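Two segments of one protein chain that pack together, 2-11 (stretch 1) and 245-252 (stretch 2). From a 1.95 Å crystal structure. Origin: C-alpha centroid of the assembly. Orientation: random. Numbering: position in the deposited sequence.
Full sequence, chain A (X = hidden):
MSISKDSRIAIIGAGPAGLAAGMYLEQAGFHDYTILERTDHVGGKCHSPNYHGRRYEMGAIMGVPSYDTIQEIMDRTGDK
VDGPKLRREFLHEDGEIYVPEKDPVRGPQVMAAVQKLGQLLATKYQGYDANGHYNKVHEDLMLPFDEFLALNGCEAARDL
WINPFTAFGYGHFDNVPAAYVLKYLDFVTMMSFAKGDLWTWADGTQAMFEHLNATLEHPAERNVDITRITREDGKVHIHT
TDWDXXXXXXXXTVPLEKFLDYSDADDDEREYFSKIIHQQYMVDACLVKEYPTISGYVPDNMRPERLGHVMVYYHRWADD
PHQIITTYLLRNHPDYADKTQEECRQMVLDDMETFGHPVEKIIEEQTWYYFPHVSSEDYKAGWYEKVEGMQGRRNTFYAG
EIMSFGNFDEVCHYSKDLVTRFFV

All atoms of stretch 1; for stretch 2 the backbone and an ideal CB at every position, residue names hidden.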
# COMPACT_ATOMS: atom_id res chain seq x y z
N SER A 2 18.44 -21.52 0.38
CA SER A 2 18.70 -22.66 1.29
C SER A 2 17.57 -23.71 1.17
O SER A 2 17.58 -24.73 1.88
CB SER A 2 18.83 -22.15 2.73
OG SER A 2 19.20 -20.78 2.75
N ILE A 3 16.62 -23.44 0.28
CA ILE A 3 15.54 -24.37 -0.05
C ILE A 3 15.92 -25.16 -1.31
O ILE A 3 16.57 -24.62 -2.20
CB ILE A 3 14.20 -23.60 -0.31
CG1 ILE A 3 13.84 -22.65 0.85
CG2 ILE A 3 13.06 -24.56 -0.59
CD1 ILE A 3 13.72 -23.30 2.21
N SER A 4 15.51 -26.42 -1.38
CA SER A 4 15.71 -27.24 -2.58
C SER A 4 14.76 -26.80 -3.71
O SER A 4 13.62 -26.44 -3.46
CB SER A 4 15.51 -28.72 -2.24
OG SER A 4 15.50 -29.53 -3.39
N LYS A 5 15.23 -26.86 -4.96
CA LYS A 5 14.42 -26.43 -6.12
C LYS A 5 13.25 -27.38 -6.40
O LYS A 5 12.28 -27.00 -7.09
CB LYS A 5 15.26 -26.34 -7.40
CG LYS A 5 16.56 -25.55 -7.29
CD LYS A 5 16.32 -24.10 -7.03
CE LYS A 5 17.63 -23.35 -6.84
NZ LYS A 5 18.34 -23.20 -8.13
N ASP A 6 13.34 -28.61 -5.90
CA ASP A 6 12.22 -29.55 -5.97
C ASP A 6 11.20 -29.32 -4.85
O ASP A 6 10.29 -30.13 -4.64
CB ASP A 6 12.72 -31.01 -5.99
CG ASP A 6 13.15 -31.53 -4.61
OD1 ASP A 6 13.39 -30.74 -3.68
OD2 ASP A 6 13.25 -32.78 -4.47
N SER A 7 11.35 -28.22 -4.12
CA SER A 7 10.38 -27.88 -3.10
C SER A 7 9.09 -27.45 -3.78
O SER A 7 9.11 -26.66 -4.74
CB SER A 7 10.90 -26.79 -2.16
OG SER A 7 12.00 -27.27 -1.40
N ARG A 8 7.99 -28.01 -3.29
CA ARG A 8 6.66 -27.57 -3.65
C ARG A 8 6.33 -26.39 -2.79
O ARG A 8 6.22 -26.51 -1.58
CB ARG A 8 5.64 -28.67 -3.40
CG ARG A 8 5.81 -29.89 -4.27
CD ARG A 8 5.07 -31.07 -3.69
NE ARG A 8 5.67 -31.52 -2.43
CZ ARG A 8 5.05 -32.30 -1.55
NH1 ARG A 8 3.82 -32.75 -1.77
NH2 ARG A 8 5.68 -32.66 -0.43
N ILE A 9 6.16 -25.23 -3.42
CA ILE A 9 5.97 -23.98 -2.72
C ILE A 9 4.56 -23.46 -2.97
O ILE A 9 4.12 -23.34 -4.12
CB ILE A 9 7.00 -22.94 -3.17
CG1 ILE A 9 8.42 -23.45 -2.89
CG2 ILE A 9 6.73 -21.62 -2.49
CD1 ILE A 9 9.51 -22.71 -3.64
N ALA A 10 3.84 -23.18 -1.89
CA ALA A 10 2.48 -22.64 -1.98
C ALA A 10 2.54 -21.17 -1.62
O ALA A 10 2.96 -20.81 -0.52
CB ALA A 10 1.54 -23.38 -1.03
N ILE A 11 2.16 -20.33 -2.58
CA ILE A 11 2.10 -18.88 -2.37
C ILE A 11 0.64 -18.48 -2.13
O ILE A 11 -0.22 -18.71 -2.99
CB ILE A 11 2.69 -18.11 -3.59
CG1 ILE A 11 4.20 -18.42 -3.75
CG2 ILE A 11 2.46 -16.61 -3.44
CD1 ILE A 11 4.73 -18.42 -5.19
N UNK A 245 -4.34 -30.51 -0.02
CA UNK A 245 -3.07 -30.89 -0.63
C UNK A 245 -1.85 -30.51 0.18
O UNK A 245 -1.89 -29.59 0.99
CB UNK A 245 -2.96 -30.25 -2.02
N UNK A 246 -0.77 -31.23 -0.09
CA UNK A 246 0.46 -31.11 0.67
C UNK A 246 1.50 -30.32 -0.12
O UNK A 246 1.70 -30.57 -1.31
CB UNK A 246 1.00 -32.49 1.03
N UNK A 247 2.14 -29.37 0.56
CA UNK A 247 3.30 -28.68 0.03
C UNK A 247 4.47 -28.77 1.01
O UNK A 247 4.32 -29.24 2.15
CB UNK A 247 2.96 -27.22 -0.27
N UNK A 248 5.64 -28.34 0.55
CA UNK A 248 6.86 -28.37 1.36
C UNK A 248 7.07 -27.04 2.06
O UNK A 248 7.52 -27.00 3.20
CB UNK A 248 8.08 -28.71 0.49
N UNK A 249 6.73 -25.96 1.36
CA UNK A 249 6.97 -24.60 1.84
C UNK A 249 5.72 -23.72 1.65
O UNK A 249 4.98 -23.87 0.67
CB UNK A 249 8.17 -23.99 1.11
N UNK A 250 5.48 -22.85 2.63
CA UNK A 250 4.38 -21.89 2.59
C UNK A 250 4.91 -20.46 2.57
O UNK A 250 5.74 -20.09 3.39
CB UNK A 250 3.45 -22.09 3.79
N UNK A 251 4.39 -19.64 1.65
CA UNK A 251 4.75 -18.23 1.55
C UNK A 251 3.49 -17.37 1.61
O UNK A 251 2.63 -17.45 0.73
CB UNK A 251 5.53 -17.96 0.26
N UNK A 252 3.40 -16.56 2.66
CA UNK A 252 2.21 -15.78 2.97
C UNK A 252 2.38 -14.36 2.49
O UNK A 252 3.28 -13.66 2.95
CB UNK A 252 1.92 -15.80 4.47

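Position 245 has extended backbone angles (phi/psi -142/157), and nothing of stretch 1 lies within 5.5 Å of its ideal CB. Stretch 1 therefore sets no preference; Arg245 stands here, and the end of its side chain leads away.

At position 246 the CB points sideways, 4.0 Å from Arg8 NH1. A positive charge so near favours an acidic or neutral polar side chain long enough to reach the guanidinium. The residue is Glu246, and its OE2 accepts a hydrogen bond from Arg8 NH2 at 3.3 Å, part of a salt bridge.

Position 247 also points sideways, its ideal CB 3.6 Å from Arg8 O and 4.2 Å from Ala10 CB. With Arg8 O and the Ala10 methyl this near, a small residue such as serine, alanine or threonine fits easily; the sideways CB does not rule out a larger one. It is Ser247, whose OG (chi1 m) lies 3.8 Å from Ala10 CB.

Position 248 breaks the extended run (phi/psi -94/-38) and turns its CB toward stretch 1, 3.5 Å from Arg8 O. Its own N donates to that Arg8 O at 2.9 Å, as does the N of position 249 at 3.0 Å. Arg8 N and NE are both available as donors on this side, so a short acceptor is indicated: aspartate best, asparagine possible. Asp248 takes both with one oxygen, OD2, at 2.9 Å from Arg8 N and 3.0 Å from Arg8 NE, while OD1 meets Arg8 NH2 at 3.0 Å in a salt bridge. A water also links OD2 to Asp6 O, donating to each.

From position 249 a parallel bridge pattern begins, with Ile9 opposite at a CA-CA distance of 4.7 Å. The CB lies on the face of Ile9, 4.0 Å from Ile9 CG1, with Ser7 CB 5.1 Å away. An apolar, probably branched residue fits. Val249 (chi1 t) places CG2 4.1 Å from Ile3 CG2 and 4.1 Å from Ser7 CB; its backbone O accepts from Ala10 N at 2.9 Å.

Position 250 turns to the other face, with Ala10. The ideal CB is 4.5 Å from Ala10 O, and the methyl of Ala10 is on the same face, so leucine, isoleucine or methionine could extend toward it. Leu250 (t, p) brings CD1 to 4.2 Å from Ala10 CB.

Position 251 returns to the face of Ile9 and Ile11, its CB 4.2 Å from Ile11 CG1 and 4.7 Å from Ile9 CG2. Valine or isoleucine would suit this apolar pair. Val251 sets CG2 4.0 Å from Ile9 CG2, and its N donates to Ala10 O at 2.9 Å.

Position 252 points away, beyond reach of stretch 1, which leaves the choice open; it is Leu252.

Stretch 2, residues 245-252: RESDVLVL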
# COMPACT_ATOMS: atom_id res chain seq x y z
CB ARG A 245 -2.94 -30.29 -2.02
CG ARG A 245 -3.76 -31.02 -3.07
CD ARG A 245 -3.78 -30.25 -4.35
NE ARG A 245 -4.88 -30.69 -5.19
CZ ARG A 245 -5.44 -29.97 -6.16
NH1 ARG A 245 -5.03 -28.73 -6.43
NH2 ARG A 245 -6.45 -30.49 -6.85
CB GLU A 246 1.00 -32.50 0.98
CG GLU A 246 2.16 -32.54 1.96
CD GLU A 246 2.74 -33.93 2.06
OE1 GLU A 246 1.95 -34.89 2.20
OE2 GLU A 246 3.97 -34.07 1.97
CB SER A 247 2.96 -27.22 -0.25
OG SER A 247 1.79 -27.13 -1.05
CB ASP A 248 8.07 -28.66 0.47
CG ASP A 248 8.01 -30.04 -0.13
OD1 ASP A 248 7.88 -31.00 0.64
OD2 ASP A 248 8.11 -30.17 -1.35
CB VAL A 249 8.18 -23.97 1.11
CG1 VAL A 249 8.53 -22.61 1.69
CG2 VAL A 249 9.36 -24.90 1.18
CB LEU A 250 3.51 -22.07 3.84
CG LEU A 250 2.22 -21.25 3.91
CD1 LEU A 250 1.31 -21.58 2.73
CD2 LEU A 250 1.51 -21.49 5.25
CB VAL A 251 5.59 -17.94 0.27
CG1 VAL A 251 5.93 -16.46 0.17
CG2 VAL A 251 6.85 -18.78 0.29
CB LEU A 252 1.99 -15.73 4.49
CG LEU A 252 1.78 -17.04 5.24
CD1 LEU A 252 1.73 -16.78 6.75
CD2 LEU A 252 0.51 -17.75 4.77
O HOH W 1 9.85 -32.15 -2.51
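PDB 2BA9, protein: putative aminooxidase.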